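Long-range contacts in mandelate racemase/muconate lactonizing enzyme, C-terminal domain protein (Paracoccus denitrificans, PDB 4DWD), which binds divalent metal ions such as magnesium or calcium and probably acts as a hydro-lyase of the enolase superfamily: residues I194-N199 with S220-P225; A213-G218 with R240-V245. All coordinates share one frame; numbering follows the deposited sequence.

Interaction 1: residues I194-N199 with S220-P225; sequences IGFDAN and SWFEEP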
# COMPACT_ATOMS: atom_id res chain seq x y z
N ILE B 194 -33.22 3.94 10.80
CA ILE B 194 -33.64 4.03 9.40
C ILE B 194 -32.44 3.78 8.48
O ILE B 194 -31.37 4.37 8.67
CB ILE B 194 -34.23 5.41 9.03
CG1 ILE B 194 -35.04 6.01 10.20
CG2 ILE B 194 -35.07 5.30 7.76
CD1 ILE B 194 -35.58 7.41 9.93
N GLY B 195 -32.64 2.90 7.50
CA GLY B 195 -31.65 2.68 6.44
C GLY B 195 -32.15 3.23 5.11
O GLY B 195 -33.35 3.41 4.90
N PHE B 196 -31.21 3.50 4.21
CA PHE B 196 -31.51 4.04 2.89
C PHE B 196 -30.83 3.13 1.88
O PHE B 196 -29.61 2.92 1.96
CB PHE B 196 -30.96 5.47 2.82
CG PHE B 196 -31.26 6.21 1.54
CD1 PHE B 196 -30.62 5.87 0.34
CD2 PHE B 196 -32.14 7.29 1.53
CE1 PHE B 196 -30.86 6.57 -0.83
CE2 PHE B 196 -32.39 7.99 0.36
CZ PHE B 196 -31.76 7.63 -0.83
N ASP B 197 -31.61 2.59 0.94
CA ASP B 197 -31.07 1.70 -0.09
C ASP B 197 -31.16 2.43 -1.43
O ASP B 197 -32.26 2.66 -1.95
CB ASP B 197 -31.87 0.39 -0.08
CG ASP B 197 -31.32 -0.66 -1.03
OD1 ASP B 197 -30.49 -0.36 -1.89
OD2 ASP B 197 -31.77 -1.82 -0.90
N ALA B 198 -30.00 2.81 -1.96
CA ALA B 198 -29.92 3.53 -3.23
C ALA B 198 -30.15 2.67 -4.46
O ALA B 198 -30.35 3.21 -5.55
CB ALA B 198 -28.57 4.22 -3.34
N ASN B 199 -30.10 1.34 -4.30
CA ASN B 199 -30.22 0.44 -5.46
C ASN B 199 -29.35 0.92 -6.61
O ASN B 199 -29.79 1.02 -7.76
CB ASN B 199 -31.69 0.27 -5.87
CG ASN B 199 -32.53 -0.38 -4.79
OD1 ASN B 199 -33.36 0.27 -4.16
ND2 ASN B 199 -32.30 -1.66 -4.55
N SER B 220 -28.90 5.03 9.74
CA SER B 220 -28.04 3.98 10.28
C SER B 220 -27.18 3.27 9.26
O SER B 220 -26.03 2.93 9.54
CB SER B 220 -28.85 3.00 11.13
OG SER B 220 -29.19 3.61 12.35
N TRP B 221 -27.71 3.05 8.06
CA TRP B 221 -26.92 2.43 7.00
C TRP B 221 -27.36 2.89 5.65
O TRP B 221 -28.47 3.42 5.50
CB TRP B 221 -26.85 0.90 7.11
CG TRP B 221 -28.02 0.10 6.60
CD1 TRP B 221 -28.13 -0.53 5.36
CD2 TRP B 221 -29.24 -0.24 7.32
NE1 TRP B 221 -29.31 -1.22 5.27
CE2 TRP B 221 -30.02 -1.09 6.42
CE3 TRP B 221 -29.74 0.05 8.58
CZ2 TRP B 221 -31.26 -1.60 6.80
CZ3 TRP B 221 -30.99 -0.47 8.94
CH2 TRP B 221 -31.73 -1.27 8.07
N PHE B 222 -26.48 2.67 4.68
CA PHE B 222 -26.61 3.20 3.31
C PHE B 222 -26.25 2.07 2.37
O PHE B 222 -25.07 1.73 2.23
CB PHE B 222 -25.66 4.39 3.18
CG PHE B 222 -25.74 5.18 1.89
CD1 PHE B 222 -26.87 5.20 1.05
CD2 PHE B 222 -24.66 6.01 1.54
CE1 PHE B 222 -26.90 6.00 -0.10
CE2 PHE B 222 -24.69 6.79 0.39
CZ PHE B 222 -25.80 6.79 -0.43
N GLU B 223 -27.26 1.47 1.76
CA GLU B 223 -27.10 0.24 1.00
C GLU B 223 -26.90 0.50 -0.49
O GLU B 223 -27.61 1.32 -1.08
CB GLU B 223 -28.33 -0.65 1.24
CG GLU B 223 -28.27 -2.04 0.64
CD GLU B 223 -29.30 -2.98 1.23
OE1 GLU B 223 -29.76 -2.74 2.37
OE2 GLU B 223 -29.62 -4.00 0.57
N GLU B 224 -25.93 -0.21 -1.07
CA GLU B 224 -25.69 -0.22 -2.52
C GLU B 224 -25.67 1.18 -3.16
O GLU B 224 -26.39 1.45 -4.12
CB GLU B 224 -26.69 -1.15 -3.23
CG GLU B 224 -26.58 -2.62 -2.82
CD GLU B 224 -25.57 -3.41 -3.64
OE1 GLU B 224 -25.23 -3.01 -4.78
OE2 GLU B 224 -25.12 -4.47 -3.16
N PRO B 225 -24.81 2.09 -2.64
CA PRO B 225 -24.82 3.45 -3.20
C PRO B 225 -24.42 3.57 -4.68
O PRO B 225 -25.00 4.39 -5.40
CB PRO B 225 -23.82 4.21 -2.30
CG PRO B 225 -23.00 3.15 -1.63
CD PRO B 225 -23.93 1.98 -1.46
O HOH W 1 -31.16 5.66 12.18

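Interaction 2: residues A213-G218 with R240-V245; sequences ALEDLG and RLDITV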
# COMPACT_ATOMS: atom_id res chain seq x y z
N ALA B 213 -25.68 13.83 3.71
CA ALA B 213 -27.04 14.22 4.06
C ALA B 213 -27.73 13.19 4.97
O ALA B 213 -28.44 13.55 5.92
CB ALA B 213 -27.86 14.50 2.81
N LEU B 214 -27.48 11.91 4.70
CA LEU B 214 -28.06 10.85 5.54
C LEU B 214 -27.43 10.86 6.94
O LEU B 214 -28.11 10.58 7.93
CB LEU B 214 -27.89 9.47 4.89
CG LEU B 214 -28.63 9.30 3.56
CD1 LEU B 214 -28.26 7.96 2.95
CD2 LEU B 214 -30.13 9.39 3.74
N GLU B 215 -26.13 11.19 7.03
CA GLU B 215 -25.47 11.33 8.33
C GLU B 215 -26.08 12.47 9.14
O GLU B 215 -26.34 12.32 10.33
CB GLU B 215 -23.97 11.55 8.16
CG GLU B 215 -23.25 10.29 7.69
CD GLU B 215 -21.85 10.51 7.17
OE1 GLU B 215 -21.31 11.63 7.27
OE2 GLU B 215 -21.28 9.52 6.65
N ASP B 216 -26.34 13.60 8.48
CA ASP B 216 -27.00 14.73 9.11
C ASP B 216 -28.39 14.33 9.64
O ASP B 216 -28.84 14.85 10.66
CB ASP B 216 -27.14 15.89 8.12
CG ASP B 216 -25.83 16.62 7.87
OD1 ASP B 216 -24.84 16.37 8.58
OD2 ASP B 216 -25.79 17.46 6.94
N LEU B 217 -29.03 13.38 8.96
CA LEU B 217 -30.34 12.89 9.36
C LEU B 217 -30.26 11.66 10.26
O LEU B 217 -31.28 11.05 10.55
CB LEU B 217 -31.16 12.55 8.11
CG LEU B 217 -31.60 13.75 7.27
CD1 LEU B 217 -32.08 13.28 5.91
CD2 LEU B 217 -32.70 14.55 8.00
N GLY B 218 -29.05 11.27 10.67
CA GLY B 218 -28.88 10.18 11.61
C GLY B 218 -29.23 8.80 11.09
O GLY B 218 -29.49 7.90 11.87
N ARG B 240 -14.85 6.24 3.04
CA ARG B 240 -14.86 7.71 3.05
C ARG B 240 -15.96 8.26 3.95
O ARG B 240 -15.79 9.32 4.54
CB ARG B 240 -14.98 8.27 1.63
CG ARG B 240 -13.66 8.18 0.88
CD ARG B 240 -13.77 8.51 -0.59
NE ARG B 240 -13.93 9.94 -0.78
CZ ARG B 240 -13.98 10.54 -1.96
NH1 ARG B 240 -13.89 9.82 -3.07
NH2 ARG B 240 -14.13 11.86 -2.02
N LEU B 241 -17.07 7.54 4.08
CA LEU B 241 -18.23 7.99 4.86
C LEU B 241 -18.18 7.49 6.30
O LEU B 241 -17.40 6.59 6.63
CB LEU B 241 -19.53 7.52 4.20
CG LEU B 241 -19.86 8.22 2.88
CD1 LEU B 241 -21.09 7.53 2.33
CD2 LEU B 241 -20.14 9.70 3.10
N ASP B 242 -19.03 8.09 7.14
CA ASP B 242 -19.23 7.61 8.51
C ASP B 242 -20.41 6.65 8.58
O ASP B 242 -20.34 5.62 9.25
CB ASP B 242 -19.47 8.78 9.47
CG ASP B 242 -18.24 9.65 9.68
OD1 ASP B 242 -17.10 9.19 9.41
OD2 ASP B 242 -18.44 10.80 10.12
N ILE B 243 -21.51 6.98 7.89
CA ILE B 243 -22.67 6.08 7.84
C ILE B 243 -22.21 4.74 7.26
O ILE B 243 -21.37 4.70 6.37
CB ILE B 243 -23.84 6.67 7.01
CG1 ILE B 243 -25.08 5.75 7.09
CG2 ILE B 243 -23.43 6.94 5.56
CD1 ILE B 243 -26.35 6.41 6.59
N THR B 244 -22.74 3.65 7.79
CA THR B 244 -22.31 2.31 7.38
C THR B 244 -22.82 2.01 5.98
O THR B 244 -24.03 1.91 5.77
CB THR B 244 -22.85 1.25 8.33
OG1 THR B 244 -22.42 1.56 9.65
CG2 THR B 244 -22.35 -0.15 7.92
N VAL B 245 -21.89 1.87 5.05
CA VAL B 245 -22.20 1.49 3.69
C VAL B 245 -22.28 -0.03 3.62
O VAL B 245 -21.41 -0.73 4.14
CB VAL B 245 -21.16 2.05 2.71
CG1 VAL B 245 -21.30 1.41 1.33
CG2 VAL B 245 -21.32 3.57 2.64
O HOH W 2 -20.73 12.03 10.46

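Interaction 1: residues I194-N199 with S220-P225
Phe196 and Glu223, then Trp221, bury the most surface where strand 194-197 runs parallel to strand 221-223. The backbone of Phe196 grips both neighbours of Phe222: its N donates to Trp221 O, and its O accepts from Glu223 N at 2.8 Å. On the helix-facing side the Phe196 ring meets Phe222 obliquely, CD1 3.7 Å from Phe222 CE1 and planes 73° apart; Leu214 of helix 204-216 covers both, which suits large apolar groups. On the other side Trp221 lays its six-membered ring over Gly195, whose CA sits above the ring centre in a CH-pi contact; glycine has no side chain, so the indole can lie directly on its backbone. Trp221 NE1 donates in the ring plane to the anti lone pair of Glu223 OE1, which helps fix the carboxylate's rotation. Glu223 and Asp197 both hold CG anti to the backbone N (chi1 -175° in Asp197), setting their carboxylates in a stack, planes 22° apart, Glu223 OE2 3.4 Å from Asp197 OD2. Their repulsion is probably eased by Lys160, salt-bridged to Glu223, and by a metal ion when bound. With Glu249, these strand-end acids form the calcium site of the enolase-superfamily barrel, unoccupied in this chain.

Interaction 2: residues A213-G218 with R240-V245
Glu215 reaches from the last turn of helix 204-216 to the turn that leads into strand 244-246, and its OE2 takes two backbone N-H groups there. Asp242 N lies 2.7 Å from Glu215 OE2 and Ile243 N 2.8 Å from the same oxygen; both donors come from one face of the carboxylate, well above its plane, and the Ile243 bond is the straighter at 169°. A glutamate suits the place because its chain, extended beyond CG (chi2 166°), spans the gap while its CG packs on Ile243 CB at 3.7 Å. Beside it Leu214 CB touches Ile243 CD1, an apolar contact turned toward Phe222 of strand 221-223. This is helix-to-loop packing on the outside of the beta/alpha barrel, where a helix meets the N-terminal end of a later strand. The other oxygen, Glu215 OE1, is not bonded to Asp242 directly; a water donates to it and to Asp242 OD2, which would ease the like charges. Arg212 of the same chain also pairs with Glu215 OE1, whereas Asp242 OD2 forms a salt bridge with Arg212 of a second subunit. Behind Glu215 a Schellman motif ends the helix: Gly218, at positive phi, bonds through N to Glu215 O, and Tyr219 N to Leu214 O.

In the fold
The segments alternate along the chain, and the two contacts have centres about 10 Å apart. Helix 204-216, half of interaction 2, is the crossover connecting the two strands of interaction 1; strand 244-246 is the next strand of the sheet, with Phe222 N 2.8 Å from Thr244 O in a probable hydrogen bond. Leu214 packs in the layer between helix and sheet, its CD1 3.6 Å from Phe222 CD1 and its CD2 3.6 Å from Phe196 CD2. Interaction 1 carries Asp197 and Glu223 of the calcium site, to which Glu249 also contributes; no ion sits there in this chain. The Leu214 side chain is about 9 Å from those of Asp197 and Glu223. A bound magnesium lies elsewhere, about 6 Å from the Asp242 side chain.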